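Local coordinates for putative periplasmic or exported protein (Salmonella enterica subsp. enterica serovar Typhimurium, PDB 4GQZ) that probably binds copper in the bacterial periplasm and contributes to copper resistance, and forms a V-shaped dimer, at residues Q22-I27 with T45-S50. Residues are numbered along the deposited sequence; the frame is centred on the assembly and turned at random.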
ATOM      1  N   GLN B  22       7.005  -3.720   1.721  1.00 21.59           N
ATOM      2  CA  GLN B  22       8.422  -4.041   1.832  1.00 20.91           C
ATOM      3  C   GLN B  22       9.036  -3.370   3.056  1.00 21.17           C
ATOM      4  O   GLN B  22       9.913  -3.939   3.699  1.00 20.97           O
ATOM      5  CB  GLN B  22       9.179  -3.637   0.554  1.00 22.28           C
ATOM      6  CG  GLN B  22       8.696  -4.362  -0.703  1.00 24.79           C
ATOM      7  CD  GLN B  22       9.297  -3.807  -2.002  1.00 25.95           C
ATOM      8  OE1 GLN B  22       9.625  -2.622  -2.106  1.00 24.70           O
ATOM      9  NE2 GLN B  22       9.442  -4.674  -2.996  1.00 26.78           N
ATOM     10  N   ILE B  23       8.576  -2.169   3.392  1.00 19.93           N
ATOM     11  CA  ILE B  23       9.104  -1.484   4.585  1.00 20.19           C
ATOM     12  C   ILE B  23       8.681  -2.227   5.851  1.00 19.03           C
ATOM     13  O   ILE B  23       9.512  -2.532   6.711  1.00 18.74           O
ATOM     14  CB  ILE B  23       8.606  -0.036   4.698  1.00 19.25           C
ATOM     15  CG1 ILE B  23       9.139   0.810   3.541  1.00 21.19           C
ATOM     16  CG2 ILE B  23       9.033   0.582   6.024  1.00 22.39           C
ATOM     17  CD1 ILE B  23       8.545   2.211   3.501  1.00 21.50           C
ATOM     18  N   VAL B  24       7.380  -2.488   5.973  1.00 17.81           N
ATOM     19  CA  VAL B  24       6.844  -3.238   7.108  1.00 19.14           C
ATOM     20  C   VAL B  24       7.512  -4.600   7.236  1.00 18.40           C
ATOM     21  O   VAL B  24       8.023  -4.948   8.327  1.00 19.35           O
ATOM     22  CB  VAL B  24       5.313  -3.354   7.012  1.00 20.10           C
ATOM     23  CG1 VAL B  24       4.764  -4.308   8.069  1.00 17.15           C
ATOM     24  CG2 VAL B  24       4.688  -1.970   7.160  1.00 18.82           C
ATOM     25  N   ASP B  25       7.550  -5.361   6.135  1.00 18.89           N
ATOM     26  CA  ASP B  25       8.239  -6.656   6.124  1.00 19.50           C
ATOM     27  C   ASP B  25       9.701  -6.533   6.567  1.00 20.36           C
ATOM     28  O   ASP B  25      10.195  -7.351   7.338  1.00 18.06           O
ATOM     29  CB  ASP B  25       8.219  -7.283   4.724  1.00 21.08           C
ATOM     30  CG  ASP B  25       6.836  -7.706   4.286  1.00 22.36           C
ATOM     31  OD1 ASP B  25       5.922  -7.727   5.133  1.00 21.54           O
ATOM     32  OD2 ASP B  25       6.664  -8.013   3.081  1.00 25.73           O
ATOM     33  N   THR B  26      10.400  -5.521   6.063  1.00 20.15           N
ATOM     34  CA  THR B  26      11.824  -5.377   6.375  1.00 21.23           C
ATOM     35  C   THR B  26      12.011  -5.154   7.868  1.00 20.16           C
ATOM     36  O   THR B  26      12.883  -5.770   8.512  1.00 21.04           O
ATOM     37  CB  THR B  26      12.457  -4.187   5.608  1.00 22.32           C
ATOM     38  OG1 THR B  26      12.292  -4.379   4.189  1.00 22.52           O
ATOM     39  CG2 THR B  26      13.928  -4.061   5.943  1.00 20.34           C
ATOM     40  N   ILE B  27      11.182  -4.283   8.431  1.00 18.45           N
ATOM     41  CA  ILE B  27      11.332  -3.937   9.841  1.00 18.91           C
ATOM     42  C   ILE B  27      10.945  -5.102  10.741  1.00 19.91           C
ATOM     43  O   ILE B  27      11.690  -5.467  11.664  1.00 20.90           O
ATOM     44  CB  ILE B  27      10.514  -2.690  10.204  1.00 19.62           C
ATOM     45  CG1 ILE B  27      11.011  -1.471   9.421  1.00 20.87           C
ATOM     46  CG2 ILE B  27      10.639  -2.376  11.685  1.00 21.11           C
ATOM     47  CD1 ILE B  27      10.266  -0.194   9.780  1.00 20.59           C
ATOM     48  N   THR B  45      -4.248   1.093   9.747  1.00 18.61           N
ATOM     49  CA  THR B  45      -4.148   1.990   8.604  1.00 20.70           C
ATOM     50  C   THR B  45      -2.819   2.712   8.462  1.00 21.38           C
ATOM     51  O   THR B  45      -2.572   3.289   7.411  1.00 18.64           O
ATOM     52  CB  THR B  45      -5.301   3.040   8.562  1.00 21.43           C
ATOM     53  OG1 THR B  45      -5.352   3.754   9.804  1.00 22.86           O
ATOM     54  CG2 THR B  45      -6.647   2.349   8.317  1.00 23.29           C
ATOM     55  N   GLU B  46      -1.981   2.685   9.498  1.00 19.83           N
ATOM     56  CA  GLU B  46      -0.718   3.432   9.474  1.00 20.61           C
ATOM     57  C   GLU B  46       0.490   2.658   9.990  1.00 19.77           C
ATOM     58  O   GLU B  46       0.387   1.855  10.923  1.00 18.24           O
ATOM     59  CB  GLU B  46      -0.817   4.693  10.342  1.00 22.73           C
ATOM     60  CG  GLU B  46      -2.046   5.552  10.146  1.00 25.38           C
ATOM     61  CD  GLU B  46      -2.107   6.683  11.159  1.00 30.26           C
ATOM     62  OE1 GLU B  46      -1.236   6.722  12.065  1.00 30.86           O
ATOM     63  OE2 GLU B  46      -3.021   7.530  11.051  1.00 35.83           O
ATOM     64  N   LEU B  47       1.654   2.941   9.409  1.00 17.70           N
ATOM     65  CA  LEU B  47       2.916   2.556  10.020  1.00 18.57           C
ATOM     66  C   LEU B  47       3.447   3.823  10.705  1.00 19.47           C
ATOM     67  O   LEU B  47       3.565   4.863  10.059  1.00 18.18           O
ATOM     68  CB  LEU B  47       3.880   2.127   8.923  1.00 19.54           C
ATOM     69  CG  LEU B  47       5.114   1.263   9.171  1.00 23.08           C
ATOM     70  CD1 LEU B  47       6.300   1.828   8.414  1.00 20.53           C
ATOM     71  CD2 LEU B  47       5.411   1.002  10.651  1.00 20.45           C
ATOM     72  N   LYS B  48       3.727   3.766  12.007  1.00 19.64           N
ATOM     73  CA  LYS B  48       4.247   4.943  12.730  1.00 20.88           C
ATOM     74  C   LYS B  48       5.722   4.767  13.021  1.00 21.62           C
ATOM     75  O   LYS B  48       6.134   3.753  13.585  1.00 20.14           O
ATOM     76  CB  LYS B  48       3.516   5.159  14.055  1.00 21.62           C
ATOM     77  CG  LYS B  48       2.010   5.291  13.963  1.00 25.04           C
ATOM     78  CD  LYS B  48       1.420   5.278  15.386  1.00 30.19           C
ATOM     79  CE  LYS B  48      -0.104   5.182  15.389  1.00 33.63           C
ATOM     80  NZ  LYS B  48      -0.618   4.801  16.746  1.00 35.34           N
ATOM     81  N   LEU B  49       6.521   5.767  12.663  1.00 19.81           N
ATOM     82  CA  LEU B  49       7.963   5.663  12.838  1.00 21.66           C
ATOM     83  C   LEU B  49       8.466   6.841  13.643  1.00 21.54           C
ATOM     84  O   LEU B  49       7.951   7.952  13.515  1.00 21.20           O
ATOM     85  CB  LEU B  49       8.679   5.652  11.488  1.00 20.83           C
ATOM     86  CG  LEU B  49       8.332   4.552  10.487  1.00 20.79           C
ATOM     87  CD1 LEU B  49       8.884   4.901   9.085  1.00 22.75           C
ATOM     88  CD2 LEU B  49       8.865   3.229  10.969  1.00 20.53           C
ATOM     89  N   SER B  50       9.484   6.595  14.467  1.00 23.40           N
ATOM     90  CA  SER B  50      10.088   7.673  15.244  1.00 25.88           C
ATOM     91  C   SER B  50      11.579   7.467  15.529  1.00 29.25           C
ATOM     92  O   SER B  50      12.032   6.339  15.742  1.00 27.31           O
ATOM     93  CB  SER B  50       9.308   7.901  16.537  1.00 28.30           C
ATOM     94  OG  SER B  50       9.715   9.121  17.148  1.00 31.69           O
TER
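Leu47 packs against Ile23 and Val24, and Leu49 against Ile27, where helix 20-28 lies on one face of a four-stranded antiparallel sheet, a helix-on-sheet layer in the copper-binding protein CueP. The axes of helical segment 22-27 and strand 46-50 approach to 10.6 Å at an angle of 56°, a separation that branched aliphatic side chains from both sides bridge. Leu47 meets two consecutive helix residues. Its CB bond points toward the helix, and CG lies anti to the backbone N (chi1 -160°), which puts CD1 at Ile23, 3.8 Å from CG2 of that residue. Val24, running past Leu47 in the opposite direction, brings CG2 to 3.8 Å from Leu47 CG. One turn after Ile23, Ile27 meets Leu49, two residues further along the strand and therefore on the same face as Leu47. The CG2 methyls of Ile23 and Val24, attached at CB, touch Leu47 close to the helix backbone, whereas Ile27 spans to Leu49 with its longer CG1-CD1 branch. Leu58 of strand 55-59 touches Ile23, Leu47 and Leu49, and Leu83 touches Ile27 and Leu47, continuing the apolar layer. Pro59 of the second subunit packs on Ile23, bringing the dimer partner to this layer. Ile27 has a fully extended chi2 (-178°), and its outstretched CD1 ends 3.9 Å from Leu49 CD2.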